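Occlusion-derived virus envelope protein E66 (PDB 3VSN) cleaves non-sulfated chondroitin as a polysaccharide lyase of the baculovirus envelope and is essential for oral infection of the insect host. Local coordinates at residues N191-G196 with F260-Y265; A418-D423 with P591-K596; G426-Y431 with S444-Y449. All coordinates share one frame; numbering follows the deposited sequence. Where two conformers were deposited one is given.

Interaction 1. Residues N191-G196 with F260-Y265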
loop_
_atom_site.group_PDB
_atom_site.type_symbol
_atom_site.label_atom_id
_atom_site.label_comp_id
_atom_site.label_asym_id
_atom_site.label_seq_id
_atom_site.Cartn_x
_atom_site.Cartn_y
_atom_site.Cartn_z
ATOM N N ASN A 191 -8.422 -17.720 2.562
ATOM C CA ASN A 191 -8.795 -18.748 3.532
ATOM C C ASN A 191 -7.908 -19.986 3.420
ATOM O O ASN A 191 -7.386 -20.471 4.421
ATOM C CB ASN A 191 -10.268 -19.143 3.374
ATOM C CG ASN A 191 -11.231 -18.016 3.719
ATOM O OD1 ASN A 191 -10.923 -17.123 4.512
ATOM N ND2 ASN A 191 -12.415 -18.057 3.123
ATOM N N SER A 192 -7.726 -20.479 2.195
ATOM C CA SER A 192 -6.936 -21.689 1.958
ATOM C C SER A 192 -5.456 -21.492 2.291
ATOM O O SER A 192 -4.798 -22.414 2.770
ATOM C CB SER A 192 -7.122 -22.206 0.523
ATOM O OG SER A 192 -6.342 -21.481 -0.415
ATOM N N MET A 193 -4.942 -20.287 2.055
ATOM C CA MET A 193 -3.549 -19.981 2.392
ATOM C C MET A 193 -3.285 -20.076 3.896
ATOM O O MET A 193 -2.231 -20.554 4.312
ATOM C CB MET A 193 -3.136 -18.613 1.835
ATOM C CG MET A 193 -3.051 -18.589 0.315
ATOM S SD MET A 193 -2.298 -17.091 -0.348
ATOM C CE MET A 193 -3.711 -16.000 -0.415
ATOM N N ARG A 194 -4.252 -19.631 4.697
ATOM C CA ARG A 194 -4.192 -19.758 6.153
ATOM C C ARG A 194 -4.248 -21.225 6.577
ATOM O O ARG A 194 -3.401 -21.685 7.341
ATOM C CB ARG A 194 -5.339 -18.985 6.820
ATOM C CG ARG A 194 -5.333 -17.478 6.586
ATOM C CD ARG A 194 -4.202 -16.766 7.323
ATOM N NE ARG A 194 -4.388 -16.746 8.776
ATOM C CZ ARG A 194 -5.164 -15.883 9.428
ATOM N NH1 ARG A 194 -5.845 -14.958 8.764
ATOM N NH2 ARG A 194 -5.263 -15.946 10.749
ATOM N N MET A 195 -5.236 -21.947 6.051
ATOM C CA MET A 195 -5.510 -23.345 6.417
ATOM C C MET A 195 -4.367 -24.316 6.132
ATOM O O MET A 195 -4.120 -25.236 6.912
ATOM C CB MET A 195 -6.762 -23.837 5.692
ATOM C CG MET A 195 -8.045 -23.146 6.114
ATOM S SD MET A 195 -9.312 -23.257 4.836
ATOM C CE MET A 195 -9.773 -24.986 4.915
ATOM N N GLY A 196 -3.681 -24.118 5.011
ATOM C CA GLY A 196 -2.630 -25.041 4.588
ATOM C C GLY A 196 -1.457 -25.160 5.542
ATOM O O GLY A 196 -0.813 -26.206 5.603
ATOM N N PHE A 260 2.165 -13.441 5.742
ATOM C CA PHE A 260 2.947 -14.180 6.736
ATOM C C PHE A 260 3.027 -15.685 6.437
ATOM O O PHE A 260 3.978 -16.346 6.849
ATOM C CB PHE A 260 2.435 -13.925 8.163
ATOM C CG PHE A 260 1.276 -14.793 8.562
ATOM C CD1 PHE A 260 -0.014 -14.479 8.156
ATOM C CD2 PHE A 260 1.476 -15.927 9.347
ATOM C CE1 PHE A 260 -1.087 -15.283 8.522
ATOM C CE2 PHE A 260 0.408 -16.735 9.713
ATOM C CZ PHE A 260 -0.875 -16.410 9.298
ATOM N N THR A 261 2.038 -16.216 5.715
ATOM C CA THR A 261 2.025 -17.640 5.364
ATOM C C THR A 261 3.101 -18.012 4.341
ATOM O O THR A 261 3.512 -19.171 4.270
ATOM C CB THR A 261 0.659 -18.114 4.813
ATOM O OG1 THR A 261 0.442 -17.564 3.506
ATOM C CG2 THR A 261 -0.489 -17.725 5.743
ATOM N N PHE A 262 3.553 -17.034 3.552
ATOM C CA PHE A 262 4.449 -17.321 2.428
ATOM C C PHE A 262 5.750 -17.986 2.864
ATOM O O PHE A 262 6.209 -18.927 2.216
ATOM C CB PHE A 262 4.742 -16.069 1.585
ATOM C CG PHE A 262 3.517 -15.430 0.974
ATOM C CD1 PHE A 262 2.342 -16.153 0.771
ATOM C CD2 PHE A 262 3.556 -14.098 0.570
ATOM C CE1 PHE A 262 1.226 -15.552 0.208
ATOM C CE2 PHE A 262 2.444 -13.496 0.000
ATOM C CZ PHE A 262 1.279 -14.222 -0.181
ATOM N N ALA A 263 6.325 -17.501 3.967
ATOM C CA ALA A 263 7.556 -18.067 4.529
ATOM C C ALA A 263 7.406 -19.549 4.896
ATOM O O ALA A 263 8.360 -20.321 4.772
ATOM C CB ALA A 263 8.009 -17.264 5.740
ATOM N N TYR A 264 6.212 -19.933 5.346
ATOM C CA TYR A 264 5.918 -21.327 5.699
ATOM C C TYR A 264 5.916 -22.226 4.464
ATOM O O TYR A 264 6.570 -23.271 4.454
ATOM C CB TYR A 264 4.583 -21.435 6.444
ATOM C CG TYR A 264 4.590 -20.764 7.796
ATOM C CD1 TYR A 264 4.919 -21.477 8.947
ATOM C CD2 TYR A 264 4.279 -19.409 7.924
ATOM C CE1 TYR A 264 4.930 -20.863 10.190
ATOM C CE2 TYR A 264 4.291 -18.785 9.163
ATOM C CZ TYR A 264 4.618 -19.516 10.291
ATOM O OH TYR A 264 4.631 -18.899 11.521
ATOM N N TYR A 265 5.192 -21.810 3.427
ATOM C CA TYR A 265 5.119 -22.572 2.178
ATOM C C TYR A 265 6.469 -22.700 1.477
ATOM O O TYR A 265 6.779 -23.748 0.900
ATOM C CB TYR A 265 4.064 -21.987 1.237
ATOM C CG TYR A 265 2.654 -22.175 1.744
ATOM C CD1 TYR A 265 2.107 -23.453 1.885
ATOM C CD2 TYR A 265 1.866 -21.080 2.093
ATOM C CE1 TYR A 265 0.817 -23.632 2.360
ATOM C CE2 TYR A 265 0.573 -21.248 2.564
ATOM C CZ TYR A 265 0.056 -22.526 2.695
ATOM O OH TYR A 265 -1.226 -22.696 3.164
#
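Met193 and Tyr265 bury the most surface where helix 189-205 meets the start of helix 262-269, two helices of the alpha/alpha toroid that forms the N-terminal catalytic domain in polysaccharide lyase family 8. Their meeting illustrates how a tyrosine can use a backbone carbonyl inside a helix. The hydroxyl of Tyr265 donates to Met193 O at 2.6 Å. It comes in from the side of the carbonyl, tilted 35° from its plane. The first torsion of Tyr265 sets CG opposite its own carbonyl carbon (chi1 -69°) and directs the ring toward helix 189-205, where Met193 O and Gly196 CA lie at its edge. Gly196 has no side chain, and its CA comes within 3.1 Å of Tyr265 OH.

The side chain of Met193 is extended at its second torsion, which carries SD out to the edge of the Phe262 ring, 3.9 Å from CE1 and nearly in the ring plane, an edge-on Met-aromatic contact. The same side chain lies beside Tyr254, the catalytic proton donor, while Asn191, a proton acceptor, sits one half-turn earlier on the helix. The packing therefore adjoins the active site.

Arg194 leads away from the second segment at first, but bends at chi2 and chi3 bring its outer part back to Phe260. NE sits in plane at the ring edge, and the guanidinium and ring planes are 72° apart. Salt bridges to Glu146 and Glu51 hold the charged end, probably fixing its rotation. Between these two flanks Thr261, whose OG1 bonds to Ser258 O, turns its methyl group to the helix: CG2 rests 3.6 Å from Met193 O.

Interaction 2. Residues A418-D423 with P591-K596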
loop_
_atom_site.group_PDB
_atom_site.type_symbol
_atom_site.label_atom_id
_atom_site.label_comp_id
_atom_site.label_asym_id
_atom_site.label_seq_id
_atom_site.Cartn_x
_atom_site.Cartn_y
_atom_site.Cartn_z
ATOM N N ALA A 418 2.615 8.895 -17.659
ATOM C CA ALA A 418 4.003 8.548 -17.945
ATOM C C ALA A 418 4.859 8.714 -16.698
ATOM O O ALA A 418 4.614 9.600 -15.874
ATOM C CB ALA A 418 4.551 9.396 -19.083
ATOM N N ILE A 419 5.859 7.848 -16.569
ATOM C CA ILE A 419 6.780 7.882 -15.434
ATOM C C ILE A 419 8.217 7.766 -15.943
ATOM O O ILE A 419 8.506 6.946 -16.813
ATOM C CB ILE A 419 6.487 6.751 -14.417
ATOM C CG1 ILE A 419 5.044 6.837 -13.902
ATOM C CG2 ILE A 419 7.460 6.816 -13.243
ATOM C CD1 ILE A 419 4.553 5.589 -13.182
ATOM N N ALA A 420 9.106 8.604 -15.417
ATOM C CA ALA A 420 10.532 8.497 -15.709
ATOM C C ALA A 420 11.300 8.630 -14.410
ATOM O O ALA A 420 10.994 9.497 -13.594
ATOM C CB ALA A 420 10.968 9.571 -16.699
ATOM N N LYS A 421 12.291 7.767 -14.208
ATOM C CA LYS A 421 13.078 7.818 -12.979
ATOM C C LYS A 421 14.566 7.598 -13.216
ATOM O O LYS A 421 14.974 6.944 -14.183
ATOM C CB LYS A 421 12.547 6.811 -11.945
ATOM C CG LYS A 421 12.765 5.352 -12.329
ATOM C CD LYS A 421 12.301 4.408 -11.233
ATOM C CE LYS A 421 12.764 2.981 -11.494
ATOM N NZ LYS A 421 12.093 2.382 -12.683
ATOM N N THR A 422 15.362 8.167 -12.315
ATOM C CA THR A 422 16.805 7.955 -12.272
ATOM C C THR A 422 17.185 7.467 -10.868
ATOM O O THR A 422 16.322 6.977 -10.136
ATOM C CB THR A 422 17.583 9.241 -12.624
ATOM O OG1 THR A 422 17.161 10.306 -11.760
ATOM C CG2 THR A 422 17.356 9.640 -14.084
ATOM N N ASP A 423 18.455 7.635 -10.499
ATOM C CA ASP A 423 18.992 7.139 -9.226
ATOM C C ASP A 423 18.219 7.627 -8.004
ATOM O O ASP A 423 17.806 6.831 -7.160
ATOM C CB ASP A 423 20.461 7.543 -9.071
ATOM C CG ASP A 423 21.406 6.591 -9.764
ATOM O OD1 ASP A 423 20.931 5.654 -10.435
ATOM O OD2 ASP A 423 22.634 6.787 -9.637
ATOM N N PRO A 591 2.928 14.406 -24.491
ATOM C CA PRO A 591 2.823 13.195 -23.662
ATOM C C PRO A 591 4.121 12.680 -23.025
ATOM O O PRO A 591 4.090 11.683 -22.292
ATOM C CB PRO A 591 2.292 12.159 -24.657
ATOM C CG PRO A 591 2.907 12.565 -25.953
ATOM C CD PRO A 591 2.974 14.071 -25.931
ATOM N N TRP A 592 5.238 13.347 -23.300
ATOM C CA TRP A 592 6.546 12.886 -22.839
ATOM C C TRP A 592 6.926 13.413 -21.486
ATOM O O TRP A 592 6.589 14.540 -21.127
ATOM C CB TRP A 592 7.616 13.230 -23.871
ATOM C CG TRP A 592 7.440 12.425 -25.131
ATOM C CD1 TRP A 592 6.818 12.815 -26.316
ATOM C CD2 TRP A 592 7.849 11.036 -25.355
ATOM N NE1 TRP A 592 6.828 11.795 -27.233
ATOM C CE2 TRP A 592 7.435 10.700 -26.721
ATOM C CE3 TRP A 592 8.509 10.077 -24.592
ATOM C CZ2 TRP A 592 7.677 9.448 -27.275
ATOM C CZ3 TRP A 592 8.744 8.819 -25.160
ATOM C CH2 TRP A 592 8.340 8.514 -26.471
ATOM N N VAL A 593 7.622 12.580 -20.719
ATOM C CA VAL A 593 8.249 13.009 -19.473
ATOM C C VAL A 593 9.696 12.516 -19.481
ATOM O O VAL A 593 9.987 11.444 -20.027
ATOM C CB VAL A 593 7.467 12.524 -18.219
ATOM C CG1 VAL A 593 7.576 11.013 -18.032
ATOM C CG2 VAL A 593 7.941 13.250 -16.963
ATOM N N MET A 594 10.594 13.304 -18.896
ATOM C CA MET A 594 12.022 12.993 -18.897
ATOM C C MET A 594 12.665 13.426 -17.590
ATOM O O MET A 594 12.312 14.472 -17.039
ATOM C CB MET A 594 12.723 13.708 -20.062
ATOM C CG MET A 594 14.213 13.405 -20.182
ATOM S SD MET A 594 15.164 14.727 -20.971
ATOM C CE MET A 594 15.387 15.820 -19.575
ATOM N N VAL A 595 13.605 12.620 -17.103
ATOM C CA VAL A 595 14.434 12.987 -15.958
ATOM C C VAL A 595 15.894 12.734 -16.308
ATOM O O VAL A 595 16.225 11.693 -16.876
ATOM C CB VAL A 595 14.052 12.200 -14.682
ATOM C CG1 VAL A 595 14.987 12.548 -13.527
ATOM C CG2 VAL A 595 12.613 12.498 -14.286
ATOM N N LYS A 596 16.752 13.696 -15.975
ATOM C CA LYS A 596 18.193 13.577 -16.195
ATOM C C LYS A 596 18.927 13.748 -14.877
ATOM O O LYS A 596 18.701 14.719 -14.152
ATOM C CB LYS A 596 18.679 14.620 -17.214
ATOM C CG LYS A 596 20.192 14.718 -17.346
ATOM C CD LYS A 596 20.608 15.665 -18.461
ATOM C CE LYS A 596 22.092 15.993 -18.376
ATOM N NZ LYS A 596 22.390 16.992 -17.310
#
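Apolar contacts between Ala418, Ala420, Val593 and Val595 carry most of this meeting of strands. One branch of Val593 does the touching on its side: CG1, placed between the backbone N and the carbonyl carbon (chi1 70°), reaches Ala418 CB at 3.6 Å and also meets Ala420 CB at 3.9 Å. The methyl of Ala420 is thus shared, since Val595 CG2 approaches it from farther along the strand, at 4.1 Å.

No hydrogen bond crosses between the two segments. Backbone pairing stays within each sheet, for example Ala420 with Ala427 and Val593 with Met604. The sheets stack face to face as in a beta sandwich. The axes of the short strand segments run 10° from parallel and only 5.9 Å apart, unusually close for such a stack, probably because Ala418 and Ala420 are among the facing residues.

Contacts of mixed polarity follow. Val595 spreads its two methyl groups, CG2 lying 3.5 Å from Ala420 O while CG1 faces Thr422. The Thr422 side chain crosses it at a slant, with OG1 3.6 Å from Val595 CG1 and CG2 3.6 Å from Val595 O. That hydroxyl is hydrogen-bonded to Glu597, just beyond the segment 591-596.

Interaction 3. Residues G426-Y431 with S444-Y449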
loop_
_atom_site.group_PDB
_atom_site.type_symbol
_atom_site.label_atom_id
_atom_site.label_comp_id
_atom_site.label_asym_id
_atom_site.label_seq_id
_atom_site.Cartn_x
_atom_site.Cartn_y
_atom_site.Cartn_z
ATOM N N GLY A 426 12.399 10.860 -9.481
ATOM C CA GLY A 426 11.358 10.265 -10.309
ATOM C C GLY A 426 10.283 11.288 -10.614
ATOM O O GLY A 426 9.858 12.033 -9.728
ATOM N N ALA A 427 9.854 11.333 -11.871
ATOM C CA ALA A 427 8.777 12.221 -12.289
ATOM C C ALA A 427 7.587 11.423 -12.798
ATOM O O ALA A 427 7.752 10.364 -13.408
ATOM C CB ALA A 427 9.262 13.184 -13.364
ATOM N N ILE A 428 6.390 11.944 -12.552
ATOM C CA ILE A 428 5.168 11.315 -13.036
ATOM C C ILE A 428 4.256 12.368 -13.662
ATOM O O ILE A 428 4.052 13.441 -13.097
ATOM C CB ILE A 428 4.465 10.478 -11.933
ATOM C CG1 ILE A 428 3.190 9.811 -12.470
ATOM C CG2 ILE A 428 4.194 11.308 -10.680
ATOM C CD1 ILE A 428 2.685 8.676 -11.604
ATOM N N LEU A 429 3.749 12.054 -14.851
ATOM C CA LEU A 429 2.937 12.968 -15.642
ATOM C C LEU A 429 1.592 12.309 -15.892
ATOM O O LEU A 429 1.527 11.259 -16.537
ATOM C CB LEU A 429 3.631 13.272 -16.973
ATOM C CG LEU A 429 2.894 14.144 -17.995
ATOM C CD1 LEU A 429 2.550 15.509 -17.420
ATOM C CD2 LEU A 429 3.725 14.278 -19.266
ATOM N N VAL A 430 0.530 12.925 -15.377
ATOM C CA VAL A 430 -0.808 12.344 -15.420
ATOM C C VAL A 430 -1.768 13.262 -16.170
ATOM O O VAL A 430 -1.820 14.463 -15.909
ATOM C CB VAL A 430 -1.372 12.099 -13.998
ATOM C CG1 VAL A 430 -2.779 11.509 -14.065
ATOM C CG2 VAL A 430 -0.449 11.195 -13.188
ATOM N N TYR A 431 -2.511 12.678 -17.104
ATOM C CA TYR A 431 -3.640 13.339 -17.746
ATOM C C TYR A 431 -4.849 12.501 -17.387
ATOM O O TYR A 431 -4.918 11.318 -17.731
ATOM C CB TYR A 431 -3.436 13.385 -19.264
ATOM C CG TYR A 431 -4.558 14.012 -20.089
ATOM C CD1 TYR A 431 -5.429 14.968 -19.547
ATOM C CD2 TYR A 431 -4.710 13.675 -21.436
ATOM C CE1 TYR A 431 -6.436 15.540 -20.320
ATOM C CE2 TYR A 431 -5.707 14.243 -22.214
ATOM C CZ TYR A 431 -6.565 15.173 -21.655
ATOM O OH TYR A 431 -7.551 15.730 -22.438
ATOM N N SER A 444 -1.156 16.708 -14.509
ATOM C CA SER A 444 -0.456 16.718 -13.229
ATOM C C SER A 444 1.004 16.343 -13.430
ATOM O O SER A 444 1.302 15.308 -14.028
ATOM C CB SER A 444 -1.126 15.747 -12.248
ATOM O OG SER A 444 -0.379 15.622 -11.049
ATOM N N CYS A 445 1.899 17.194 -12.928
ATOM C CA CYS A 445 3.339 16.984 -13.026
ATOM C C CYS A 445 3.910 16.883 -11.619
ATOM O O CYS A 445 3.836 17.844 -10.857
ATOM C CB CYS A 445 4.003 18.166 -13.739
ATOM S SG CYS A 445 3.359 18.568 -15.378
ATOM N N THR A 446 4.476 15.732 -11.272
ATOM C CA THR A 446 5.102 15.569 -9.958
ATOM C C THR A 446 6.555 15.143 -10.116
ATOM O O THR A 446 6.858 14.288 -10.939
ATOM C CB THR A 446 4.366 14.525 -9.094
ATOM O OG1 THR A 446 2.952 14.671 -9.253
ATOM C CG2 THR A 446 4.731 14.677 -7.618
ATOM N N LEU A 447 7.445 15.746 -9.330
ATOM C CA LEU A 447 8.839 15.322 -9.292
ATOM C C LEU A 447 9.291 15.083 -7.854
ATOM O O LEU A 447 9.203 15.986 -7.018
ATOM C CB LEU A 447 9.742 16.360 -9.980
ATOM C CG LEU A 447 11.253 16.104 -9.963
ATOM C CD1 LEU A 447 11.630 14.933 -10.864
ATOM C CD2 LEU A 447 12.007 17.362 -10.372
ATOM N N PHE A 448 9.761 13.866 -7.577
ATOM C CA PHE A 448 10.382 13.537 -6.288
ATOM C C PHE A 448 11.901 13.605 -6.431
ATOM O O PHE A 448 12.456 13.131 -7.428
ATOM C CB PHE A 448 9.993 12.127 -5.811
ATOM C CG PHE A 448 8.534 11.958 -5.465
ATOM C CD1 PHE A 448 7.988 12.569 -4.341
ATOM C CD2 PHE A 448 7.716 11.146 -6.244
ATOM C CE1 PHE A 448 6.647 12.399 -4.020
ATOM C CE2 PHE A 448 6.372 10.967 -5.927
ATOM C CZ PHE A 448 5.836 11.601 -4.815
ATOM N N TYR A 449 12.566 14.175 -5.430
ATOM C CA TYR A 449 14.029 14.283 -5.403
ATOM C C TYR A 449 14.497 14.355 -3.943
ATOM O O TYR A 449 13.671 14.389 -3.034
ATOM C CB TYR A 449 14.475 15.537 -6.176
ATOM C CG TYR A 449 13.889 16.811 -5.610
ATOM C CD1 TYR A 449 12.635 17.274 -6.024
ATOM C CD2 TYR A 449 14.569 17.538 -4.631
ATOM C CE1 TYR A 449 12.084 18.430 -5.483
ATOM C CE2 TYR A 449 14.026 18.691 -4.086
ATOM C CZ TYR A 449 12.791 19.135 -4.519
ATOM O OH TYR A 449 12.262 20.288 -3.982
HETATM O O HOH W 1 1.604 13.804 -11.393
#
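Backbone hydrogen bonds join Gly426, Ile428 and Val430 to Phe448, Thr446 and Ser444, two for each pair. At one end Phe448 N reaches Gly426 O at 2.8 Å, and at the other Ser444 N reaches Val430 O at 2.7 Å. Between these pairs CA-H...O contacts add to the backbone match, the shortest from Ala427 CA to Thr446 O at 3.1 Å.

Apolar contacts lie on both faces. Ala427 CB meets Leu447 CD1 at 3.9 Å, and Leu429 CD1 meets Cys445 SG at 3.8 Å. On the other face Ile428 and Thr446 stand side by side, CG2 of the isoleucine 3.6 Å from CB of the threonine.

A water links polar groups on that face. It donates to Ile428 O and, at 2.7 Å, to Thr446 OG1, and is hydrogen-bonded to Ser444 OG. Ile428 O thus receives both this water and Thr446 N. Gln455 on the next strand bonds both hydroxyls, tying them to a third strand. Strands 426-434 and 440-449 form an antiparallel beta hairpin within a seven-stranded sheet.

Overall arrangement
Interaction 1 comes first along the chain and belongs to the helical toroid beside the catalytic residues; interactions 2 and 3 follow in the beta-rich part, on the opposite side of the chain's centre. The centre of interaction 1 lies about 39 Å from that of interaction 2 and about 38 Å from that of interaction 3, with no touch. The latter two are neighbours, centres about 8 Å apart. Strand 414-421 pairs with strand 426-434, so one sheet runs from interaction 2 into interaction 3, while strand 592-597 brings the second sheet against it. Interaction 3 is nested within the loop closed by interaction 2: a local hairpin forms part of one sheet, and a strand distant in sequence packs on it.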